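Side-chain contacts in restriction endonuclease (Mycobacterium sp., PDB 4F0Q), which cleaves DNA containing methylated cytosine, working as a tetramer whose chains each probably join a recognition region to a PD-(D/E)XK nuclease domain: residues L22-V25 / G26-L29; V46-H49 / W50-P54; M63-A66 / G67-P71; W245-W248 / V249-R253. All blocks are in the same frame, centred on the assembly; numbering follows the deposited sequence.

Interaction 1: residues L22-V25 / G26-L29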
loop_
_atom_site.group_PDB
_atom_site.type_symbol
_atom_site.label_atom_id
_atom_site.label_comp_id
_atom_site.label_asym_id
_atom_site.label_seq_id
_atom_site.Cartn_x
_atom_site.Cartn_y
_atom_site.Cartn_z
ATOM N N LEU A 22 -10.967 1.084 -40.583
ATOM C CA LEU A 22 -10.763 1.154 -39.143
ATOM C C LEU A 22 -11.974 0.672 -38.356
ATOM O O LEU A 22 -13.080 1.187 -38.522
ATOM C CB LEU A 22 -10.429 2.588 -38.730
ATOM C CG LEU A 22 -9.300 3.281 -39.495
ATOM C CD1 LEU A 22 -9.098 4.696 -38.976
ATOM C CD2 LEU A 22 -8.012 2.481 -39.397
ATOM N N VAL A 23 -11.758 -0.317 -37.496
ATOM C CA VAL A 23 -12.792 -0.746 -36.563
ATOM C C VAL A 23 -12.434 -0.257 -35.161
ATOM O O VAL A 23 -11.311 -0.441 -34.698
ATOM C CB VAL A 23 -12.995 -2.280 -36.582
ATOM C CG1 VAL A 23 -11.678 -3.006 -36.368
ATOM C CG2 VAL A 23 -14.024 -2.699 -35.540
ATOM N N PHE A 24 -13.388 0.388 -34.500
ATOM C CA PHE A 24 -13.134 0.974 -33.190
ATOM C C PHE A 24 -13.699 0.119 -32.065
ATOM O O PHE A 24 -14.604 -0.685 -32.279
ATOM C CB PHE A 24 -13.703 2.393 -33.118
ATOM C CG PHE A 24 -13.093 3.338 -34.112
ATOM C CD1 PHE A 24 -11.948 4.050 -33.797
ATOM C CD2 PHE A 24 -13.662 3.510 -35.363
ATOM C CE1 PHE A 24 -11.383 4.919 -34.710
ATOM C CE2 PHE A 24 -13.101 4.377 -36.281
ATOM C CZ PHE A 24 -11.960 5.083 -35.954
ATOM N N VAL A 25 -13.154 0.293 -30.866
ATOM C CA VAL A 25 -13.619 -0.455 -29.705
ATOM C C VAL A 25 -15.051 -0.068 -29.356
ATOM O O VAL A 25 -15.327 1.081 -29.012
ATOM C CB VAL A 25 -12.715 -0.223 -28.481
ATOM C CG1 VAL A 25 -13.244 -0.992 -27.281
ATOM C CG2 VAL A 25 -11.285 -0.634 -28.794
ATOM N N GLY A 26 -15.959 -1.032 -29.457
ATOM C CA GLY A 26 -17.360 -0.791 -29.171
ATOM C C GLY A 26 -18.217 -0.810 -30.421
ATOM O O GLY A 26 -19.440 -0.701 -30.343
ATOM N N ASP A 27 -17.570 -0.946 -31.577
ATOM C CA ASP A 27 -18.275 -1.003 -32.854
ATOM C C ASP A 27 -19.236 -2.183 -32.908
ATOM O O ASP A 27 -18.856 -3.322 -32.638
ATOM C CB ASP A 27 -17.287 -1.079 -34.021
ATOM C CG ASP A 27 -16.674 0.268 -34.354
ATOM O OD1 ASP A 27 -16.726 1.178 -33.501
ATOM O OD2 ASP A 27 -16.133 0.416 -35.472
ATOM N N GLU A 28 -20.486 -1.895 -33.256
ATOM C CA GLU A 28 -21.518 -2.919 -33.344
ATOM C C GLU A 28 -21.587 -3.496 -34.752
ATOM O O GLU A 28 -21.972 -2.811 -35.700
ATOM C CB GLU A 28 -22.874 -2.346 -32.929
ATOM C CG GLU A 28 -22.928 -1.911 -31.473
ATOM C CD GLU A 28 -24.212 -1.187 -31.123
ATOM O OE1 GLU A 28 -24.837 -0.606 -32.034
ATOM O OE2 GLU A 28 -24.597 -1.202 -29.934
ATOM N N LEU A 29 -21.211 -4.763 -34.878
ATOM C CA LEU A 29 -21.126 -5.418 -36.174
ATOM C C LEU A 29 -22.212 -6.475 -36.330
ATOM O O LEU A 29 -22.557 -7.169 -35.375
ATOM C CB LEU A 29 -19.750 -6.060 -36.343
ATOM C CG LEU A 29 -18.548 -5.179 -35.994
ATOM C CD1 LEU A 29 -17.258 -5.981 -36.052
ATOM C CD2 LEU A 29 -18.475 -3.971 -36.916
#

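Interaction 2: residues V46-H49 / W50-P54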
loop_
_atom_site.group_PDB
_atom_site.type_symbol
_atom_site.label_atom_id
_atom_site.label_comp_id
_atom_site.label_asym_id
_atom_site.label_seq_id
_atom_site.Cartn_x
_atom_site.Cartn_y
_atom_site.Cartn_z
ATOM N N VAL A 46 -22.387 -2.705 -39.892
ATOM C CA VAL A 46 -21.245 -3.145 -40.680
ATOM C C VAL A 46 -21.160 -4.666 -40.715
ATOM O O VAL A 46 -21.171 -5.324 -39.674
ATOM C CB VAL A 46 -19.925 -2.578 -40.123
ATOM C CG1 VAL A 46 -18.735 -3.144 -40.885
ATOM C CG2 VAL A 46 -19.934 -1.059 -40.186
ATOM N N ASN A 47 -21.089 -5.219 -41.921
ATOM C CA ASN A 47 -20.968 -6.658 -42.099
ATOM C C ASN A 47 -19.634 -7.166 -41.563
ATOM O O ASN A 47 -18.574 -6.675 -41.949
ATOM C CB ASN A 47 -21.125 -7.025 -43.576
ATOM C CG ASN A 47 -21.135 -8.522 -43.811
ATOM O OD1 ASN A 47 -21.371 -9.308 -42.892
ATOM N ND2 ASN A 47 -20.883 -8.927 -45.050
ATOM N N TYR A 48 -19.699 -8.143 -40.663
ATOM C CA TYR A 48 -18.507 -8.713 -40.046
ATOM C C TYR A 48 -17.577 -9.346 -41.076
ATOM O O TYR A 48 -16.379 -9.064 -41.101
ATOM C CB TYR A 48 -18.900 -9.753 -38.989
ATOM C CG TYR A 48 -17.746 -10.605 -38.501
ATOM C CD1 TYR A 48 -16.965 -10.202 -37.426
ATOM C CD2 TYR A 48 -17.443 -11.817 -39.114
ATOM C CE1 TYR A 48 -15.912 -10.981 -36.979
ATOM C CE2 TYR A 48 -16.394 -12.597 -38.676
ATOM C CZ TYR A 48 -15.632 -12.177 -37.610
ATOM O OH TYR A 48 -14.586 -12.958 -37.174
ATOM N N HIS A 49 -18.139 -10.207 -41.919
ATOM C CA HIS A 49 -17.347 -10.979 -42.872
ATOM C C HIS A 49 -16.644 -10.114 -43.912
ATOM O O HIS A 49 -15.606 -10.501 -44.446
ATOM C CB HIS A 49 -18.205 -12.051 -43.546
ATOM C CG HIS A 49 -18.575 -13.181 -42.635
ATOM N ND1 HIS A 49 -17.664 -14.124 -42.215
ATOM C CD2 HIS A 49 -19.755 -13.512 -42.060
ATOM C CE1 HIS A 49 -18.267 -14.992 -41.422
ATOM N NE2 HIS A 49 -19.537 -14.644 -41.312
ATOM N N TRP A 50 -17.204 -8.946 -44.200
ATOM C CA TRP A 50 -16.536 -8.008 -45.090
ATOM C C TRP A 50 -15.374 -7.331 -44.377
ATOM O O TRP A 50 -14.301 -7.149 -44.950
ATOM C CB TRP A 50 -17.503 -6.946 -45.610
ATOM C CG TRP A 50 -16.792 -5.826 -46.301
ATOM C CD1 TRP A 50 -16.387 -5.792 -47.602
ATOM C CD2 TRP A 50 -16.378 -4.584 -45.719
ATOM N NE1 TRP A 50 -15.755 -4.603 -47.871
ATOM C CE2 TRP A 50 -15.734 -3.844 -46.730
ATOM C CE3 TRP A 50 -16.490 -4.025 -44.442
ATOM C CZ2 TRP A 50 -15.209 -2.573 -46.506
ATOM C CZ3 TRP A 50 -15.968 -2.763 -44.221
ATOM C CH2 TRP A 50 -15.335 -2.052 -45.248
ATOM N N LEU A 51 -15.601 -6.954 -43.124
ATOM C CA LEU A 51 -14.596 -6.248 -42.340
ATOM C C LEU A 51 -13.388 -7.135 -42.053
ATOM O O LEU A 51 -12.250 -6.668 -42.060
ATOM C CB LEU A 51 -15.209 -5.740 -41.031
ATOM C CG LEU A 51 -14.321 -4.893 -40.116
ATOM C CD1 LEU A 51 -13.838 -3.642 -40.836
ATOM C CD2 LEU A 51 -15.067 -4.529 -38.842
ATOM N N THR A 52 -13.642 -8.417 -41.813
ATOM C CA THR A 52 -12.576 -9.354 -41.467
ATOM C C THR A 52 -11.951 -10.010 -42.695
ATOM O O THR A 52 -10.779 -10.386 -42.677
ATOM C CB THR A 52 -13.080 -10.454 -40.515
ATOM O OG1 THR A 52 -14.186 -11.141 -41.115
ATOM C CG2 THR A 52 -13.520 -9.849 -39.196
ATOM N N SER A 53 -12.736 -10.150 -43.757
ATOM C CA SER A 53 -12.255 -10.782 -44.979
ATOM C C SER A 53 -13.033 -10.305 -46.198
ATOM O O SER A 53 -13.912 -11.014 -46.686
ATOM C CB SER A 53 -12.357 -12.303 -44.867
ATOM O OG SER A 53 -11.894 -12.931 -46.049
ATOM N N PRO A 54 -12.703 -9.105 -46.701
ATOM C CA PRO A 54 -13.407 -8.508 -47.841
ATOM C C PRO A 54 -13.317 -9.374 -49.095
ATOM O O PRO A 54 -12.315 -10.060 -49.299
ATOM C CB PRO A 54 -12.671 -7.180 -48.051
ATOM C CG PRO A 54 -11.334 -7.381 -47.427
ATOM C CD PRO A 54 -11.573 -8.274 -46.254
HETATM O O HOH W 1 -14.738 -13.134 -42.343
#

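Interaction 3: residues M63-A66 / G67-P71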
loop_
_atom_site.group_PDB
_atom_site.type_symbol
_atom_site.label_atom_id
_atom_site.label_comp_id
_atom_site.label_asym_id
_atom_site.label_seq_id
_atom_site.Cartn_x
_atom_site.Cartn_y
_atom_site.Cartn_z
ATOM N N MET A 63 -14.186 -17.185 -39.601
ATOM C CA MET A 63 -15.368 -17.628 -38.869
ATOM C C MET A 63 -15.327 -17.225 -37.400
ATOM O O MET A 63 -14.278 -17.275 -36.760
ATOM C CB MET A 63 -15.544 -19.142 -38.998
ATOM C CG MET A 63 -15.798 -19.614 -40.420
ATOM S SD MET A 63 -17.201 -18.773 -41.181
ATOM C CE MET A 63 -18.519 -19.217 -40.055
ATOM N N LEU A 64 -16.480 -16.821 -36.875
ATOM C CA LEU A 64 -16.582 -16.399 -35.486
ATOM C C LEU A 64 -17.679 -17.176 -34.764
ATOM O O LEU A 64 -18.712 -16.619 -34.393
ATOM C CB LEU A 64 -16.845 -14.893 -35.402
ATOM C CG LEU A 64 -16.697 -14.224 -34.032
ATOM C CD1 LEU A 64 -15.270 -14.342 -33.526
ATOM C CD2 LEU A 64 -17.129 -12.769 -34.096
ATOM N N GLU A 65 -17.450 -18.471 -34.576
ATOM C CA GLU A 65 -18.385 -19.309 -33.836
ATOM C C GLU A 65 -18.283 -19.010 -32.346
ATOM O O GLU A 65 -17.552 -18.111 -31.932
ATOM C CB GLU A 65 -18.095 -20.791 -34.088
ATOM C CG GLU A 65 -18.218 -21.217 -35.543
ATOM C CD GLU A 65 -19.653 -21.221 -36.036
ATOM O OE1 GLU A 65 -19.858 -21.148 -37.266
ATOM O OE2 GLU A 65 -20.575 -21.303 -35.196
ATOM N N ALA A 66 -19.017 -19.769 -31.542
ATOM C CA ALA A 66 -18.954 -19.608 -30.096
ATOM C C ALA A 66 -17.587 -20.034 -29.572
ATOM O O ALA A 66 -17.123 -21.141 -29.847
ATOM C CB ALA A 66 -20.058 -20.410 -29.423
ATOM N N GLY A 67 -16.938 -19.144 -28.830
ATOM C CA GLY A 67 -15.678 -19.469 -28.192
ATOM C C GLY A 67 -14.444 -19.006 -28.939
ATOM O O GLY A 67 -14.336 -17.846 -29.335
ATOM N N ILE A 68 -13.507 -19.929 -29.131
ATOM C CA ILE A 68 -12.207 -19.612 -29.707
ATOM C C ILE A 68 -12.108 -20.068 -31.160
ATOM O O ILE A 68 -12.358 -21.231 -31.476
ATOM C CB ILE A 68 -11.079 -20.256 -28.884
ATOM C CG1 ILE A 68 -11.199 -19.831 -27.418
ATOM C CG2 ILE A 68 -9.717 -19.884 -29.453
ATOM C CD1 ILE A 68 -10.821 -20.908 -26.428
ATOM N N ASN A 69 -11.733 -19.140 -32.034
ATOM C CA ASN A 69 -11.662 -19.404 -33.467
ATOM C C ASN A 69 -10.306 -19.020 -34.044
ATOM O O ASN A 69 -9.653 -18.098 -33.558
ATOM C CB ASN A 69 -12.756 -18.632 -34.204
ATOM C CG ASN A 69 -14.128 -18.839 -33.597
ATOM O OD1 ASN A 69 -14.892 -19.695 -34.041
ATOM N ND2 ASN A 69 -14.450 -18.050 -32.578
ATOM N N ALA A 70 -9.891 -19.724 -35.091
ATOM C CA ALA A 70 -8.634 -19.418 -35.765
ATOM C C ALA A 70 -8.618 -19.962 -37.188
ATOM O O ALA A 70 -8.894 -21.141 -37.409
ATOM C CB ALA A 70 -7.456 -19.960 -34.970
ATOM N N PRO A 71 -8.305 -19.095 -38.163
ATOM C CA PRO A 71 -8.186 -19.500 -39.567
ATOM C C PRO A 71 -7.019 -20.459 -39.767
ATOM O O PRO A 71 -6.175 -20.589 -38.878
ATOM C CB PRO A 71 -7.902 -18.178 -40.289
ATOM C CG PRO A 71 -8.412 -17.119 -39.370
ATOM C CD PRO A 71 -8.155 -17.639 -37.995
HETATM O O HOH W 2 -15.485 -22.313 -31.660
#

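Interaction 4: residues W245-W248 / V249-R253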
loop_
_atom_site.group_PDB
_atom_site.type_symbol
_atom_site.label_atom_id
_atom_site.label_comp_id
_atom_site.label_asym_id
_atom_site.label_seq_id
_atom_site.Cartn_x
_atom_site.Cartn_y
_atom_site.Cartn_z
ATOM N N TRP A 245 1.425 -2.496 -30.266
ATOM C CA TRP A 245 1.744 -3.876 -30.605
ATOM C C TRP A 245 3.162 -3.982 -31.152
ATOM O O TRP A 245 3.852 -4.971 -30.921
ATOM C CB TRP A 245 0.744 -4.440 -31.615
ATOM C CG TRP A 245 0.847 -5.924 -31.764
ATOM C CD1 TRP A 245 1.688 -6.610 -32.591
ATOM C CD2 TRP A 245 0.088 -6.912 -31.057
ATOM N NE1 TRP A 245 1.496 -7.963 -32.446
ATOM C CE2 TRP A 245 0.518 -8.174 -31.509
ATOM C CE3 TRP A 245 -0.918 -6.850 -30.088
ATOM C CZ2 TRP A 245 -0.020 -9.364 -31.025
ATOM C CZ3 TRP A 245 -1.452 -8.031 -29.610
ATOM C CH2 TRP A 245 -1.000 -9.272 -30.076
ATOM N N ILE A 246 3.585 -2.956 -31.883
ATOM C CA ILE A 246 4.950 -2.886 -32.392
ATOM C C ILE A 246 5.931 -2.774 -31.228
ATOM O O ILE A 246 6.966 -3.452 -31.198
ATOM C CB ILE A 246 5.127 -1.688 -33.344
ATOM C CG1 ILE A 246 4.176 -1.814 -34.537
ATOM C CG2 ILE A 246 6.568 -1.583 -33.818
ATOM C CD1 ILE A 246 4.235 -0.647 -35.497
ATOM N N ARG A 247 5.589 -1.923 -30.263
ATOM C CA ARG A 247 6.403 -1.753 -29.066
ATOM C C ARG A 247 6.493 -3.054 -28.276
ATOM O O ARG A 247 7.547 -3.386 -27.741
ATOM C CB ARG A 247 5.849 -0.642 -28.172
ATOM C CG ARG A 247 6.674 -0.433 -26.910
ATOM C CD ARG A 247 5.956 0.415 -25.876
ATOM N NE ARG A 247 6.617 0.325 -24.577
ATOM C CZ ARG A 247 6.207 0.947 -23.478
ATOM N NH1 ARG A 247 5.128 1.719 -23.513
ATOM N NH2 ARG A 247 6.876 0.800 -22.342
ATOM N N TRP A 248 5.386 -3.787 -28.199
ATOM C CA TRP A 248 5.399 -5.078 -27.520
ATOM C C TRP A 248 6.276 -6.082 -28.258
ATOM O O TRP A 248 7.033 -6.829 -27.638
ATOM C CB TRP A 248 3.990 -5.649 -27.363
ATOM C CG TRP A 248 4.016 -7.070 -26.890
ATOM C CD1 TRP A 248 4.192 -7.502 -25.608
ATOM C CD2 TRP A 248 3.886 -8.247 -27.696
ATOM N NE1 TRP A 248 4.172 -8.875 -25.564
ATOM C CE2 TRP A 248 3.985 -9.356 -26.834
ATOM C CE3 TRP A 248 3.690 -8.470 -29.063
ATOM C CZ2 TRP A 248 3.894 -10.668 -27.292
ATOM C CZ3 TRP A 248 3.602 -9.775 -29.516
ATOM C CH2 TRP A 248 3.703 -10.856 -28.633
ATOM N N VAL A 249 6.159 -6.103 -29.582
ATOM C CA VAL A 249 6.982 -6.977 -30.408
ATOM C C VAL A 249 8.461 -6.697 -30.159
ATOM O O VAL A 249 9.261 -7.623 -30.013
ATOM C CB VAL A 249 6.652 -6.819 -31.910
ATOM C CG1 VAL A 249 7.763 -7.391 -32.771
ATOM C CG2 VAL A 249 5.323 -7.485 -32.235
ATOM N N ARG A 250 8.814 -5.417 -30.078
ATOM C CA ARG A 250 10.200 -5.030 -29.827
ATOM C C ARG A 250 10.683 -5.400 -28.423
ATOM O O ARG A 250 11.722 -6.042 -28.265
ATOM C CB ARG A 250 10.394 -3.528 -30.062
ATOM C CG ARG A 250 11.843 -3.073 -29.933
ATOM C CD ARG A 250 11.993 -1.567 -30.108
ATOM N NE ARG A 250 11.439 -0.817 -28.984
ATOM C CZ ARG A 250 10.292 -0.143 -29.024
ATOM N NH1 ARG A 250 9.572 -0.119 -30.137
ATOM N NH2 ARG A 250 9.870 0.511 -27.951
ATOM N N GLN A 251 9.923 -4.999 -27.408
ATOM C CA GLN A 251 10.362 -5.108 -26.017
ATOM C C GLN A 251 9.951 -6.406 -25.322
ATOM O O GLN A 251 10.739 -6.998 -24.585
ATOM C CB GLN A 251 9.861 -3.907 -25.211
ATOM C CG GLN A 251 10.351 -2.567 -25.733
ATOM C CD GLN A 251 9.829 -1.399 -24.923
ATOM O OE1 GLN A 251 10.152 -0.243 -25.199
ATOM N NE2 GLN A 251 9.015 -1.692 -23.915
ATOM N N GLY A 252 8.714 -6.840 -25.542
ATOM C CA GLY A 252 8.215 -8.046 -24.908
ATOM C C GLY A 252 7.358 -7.750 -23.694
ATOM O O GLY A 252 6.499 -6.871 -23.733
ATOM N N ARG A 253 7.596 -8.481 -22.608
ATOM C CA ARG A 253 6.815 -8.318 -21.384
ATOM C C ARG A 253 7.042 -6.960 -20.725
ATOM O O ARG A 253 6.234 -6.513 -19.913
ATOM C CB ARG A 253 7.131 -9.435 -20.386
ATOM C CG ARG A 253 6.872 -10.832 -20.913
ATOM C CD ARG A 253 6.521 -11.781 -19.781
ATOM N NE ARG A 253 5.311 -11.354 -19.083
ATOM C CZ ARG A 253 4.078 -11.667 -19.469
ATOM N NH1 ARG A 253 3.889 -12.412 -20.551
ATOM N NH2 ARG A 253 3.034 -11.235 -18.776
#

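Interaction 1: residues L22-V25 / G26-L29
The carboxylate of D27 folds back over the backbone of F24, the residue at the far end of the same tight turn. F24 to D27 form a type II beta turn, closed by the bond from D27 N to F24 O at 3.1 Å. The third position belongs to G26, whose positive phi of 109° would push a side chain against the carbonyl of V25. A second, straighter bond runs the other way: F24 N donates to D27 OD2 at 2.9 Å with an angle of 170°, arriving from well above the carboxylate plane. What lets the short aspartate reach is its chi1 of -78°, which swings CG beside its own backbone N and so toward the turn. OD1 rests 3.3 Å from F24 CB, while OD2 also meets V23 CG2 at 3.8 Å and lies near the plane of the F24 ring, at its edge. Aspartate suits the place because its short chain sets a carboxylate oxygen opposite the N-H of F24. On the incoming side V23 pairs with V219 of strand 218-220; on the outgoing side D27 and L29 bond to F178 and V176 of strand 175-193, and F24 packs on L125 of the second subunit.

Interaction 2: residues V46-H49 / W50-P54
T52 leans back on Y48, one helical turn earlier: CB and OG1 face the carbonyl oxygen of Y48 and CG2 faces its ring. CB stands 3.6 Å from Y48 O, the carbonyl that takes the helical bond from T52 N at 2.9 Å. At CB the chain forks. A chi1 of 57° puts OG1 between the backbone N and the carbonyl carbon, where it comes within 3.0 Å of the same Y48 O. The other branch, CG2, lies over one face of the Y48 ring in a CH-pi contact, 3.7 Å from the ring centroid and 23° off its normal. Threonine suits the place because its fork offers a hydroxyl to the carbonyl and a methyl to the ring. At the far end of the ring, Y48 OH is hydrogen-bonded to V62 O. At the start of the helix N47 is the N-cap: OD1 accepts a weak bond from H49 N, while ND2 is held by N36 O. V46 CG1 lies obliquely beside the W50 ring, 4.3 Å from CE3. A water is bonded to H49 ND1 at 3.1 Å. Between T52 and Y48 the chemistry is thus divided: the helical bond secures the backbone, the carbonyl lies within hydroxyl distance, and the methyl meets the aromatic face.

Interaction 3: residues M63-A66 / G67-P71
The chain reverses between L64 and N69, whose CA atoms are 6.1 Å apart, and it does so through G67, where phi of 98° would drive any CB into the carbonyl of A66. N69 reaches across this bend and holds E65 by its backbone N and its backbone O. E65 N donates to N69 OD1 at 2.9 Å, a distinctly bent bond of 132° that comes from above the plane of the amide carbonyl. The second is straighter: N69 ND2 gives a hydrogen to E65 O at 3.2 Å, with that oxygen close to the amide plane. Asparagine fits because one short flat group carries both a donor and an acceptor, and chi1 of -51° sets CG beside its own N, turning the amide toward the loop. Strand 67-69 belongs to the large mixed sheet of the N-terminal half, where G67 and N69 pair with R88 and A86 of strand 85-89. ND2 has a further bond to A86 O, so the amide joins the loop to the neighbouring strand as well. Around it, N69 CB touches M63 O at 3.3 Å, and L64 CD1 lies 3.9 Å from ND2, its buried leucine crossing the asparagine at about a right angle. E65 suits the exposed position by turning its carboxylate away. A water donates to A66 O at 2.7 Å and, more weakly, to I68 O.

Interaction 4: residues W245-W248 / V249-R253
The last turns of helix 243-251 carry this contact, with the helix stopping at G252. Successive backbone bonds from V249 N to W245 O and from R250 N to I246 O keep regular helical spacing. The final one, G252 N to W248 O at 2.7 Å, is bent to 133° as the chain leaves the helix. On the inner side V249 packs against both indoles, which also meet each other. With CG1 anti to the backbone N (chi1 163°), CG2 falls beside that N and meets W245 CD1 obliquely at 3.8 Å and W248 CE3 at 3.7 Å. The W248 edge atom CE3 in turn lies 4.0 Å above the W245 ring plane, offset toward its rim. Valine suits the place because one methyl, CG2, can touch both indoles, and the broad tryptophans carry the surface on to I183 of strand 175-193. W248 CD1 also comes 3.0 Å from G252 O. On the outer side two arginines run obliquely past each other with their guanidinium planes almost parallel, and R250 NH2 sits 3.5 Å from the aliphatic CG of R247. Acids of the third subunit probably offset these like charges: R247 makes a salt bridge with E321, and R250 a long, weak ion pair with E440. R253 also bonds through its backbone to N425 and R313 of that subunit. The whole is an amphipathic helix end, with aromatic packing inward and charge outward, terminated by a glycine of positive phi (100°) at its first non-helical residue.

How the interactions relate
From the N terminus, interaction 1 closes the turn between strands 22-24 and 28-30. Interaction 2 follows, in the short helix after strand 45-47, the parallel neighbour of 28-30, and the two pack together where L51 meets V23 and L29. Interaction 3 then closes the bend into strand 67-69 and touches interaction 2 through L64 against Y48 and M63 against H49. Interaction 2 thus bridges interactions 1 and 3, which do not touch; all three reach the large mixed sheet, while strand 22-24 pairs separately with 218-220. Interaction 4 lies far down the chain, its nearest atoms about 12 Å from interaction 1, where a helix end meets the third subunit. None nests within or crosses another.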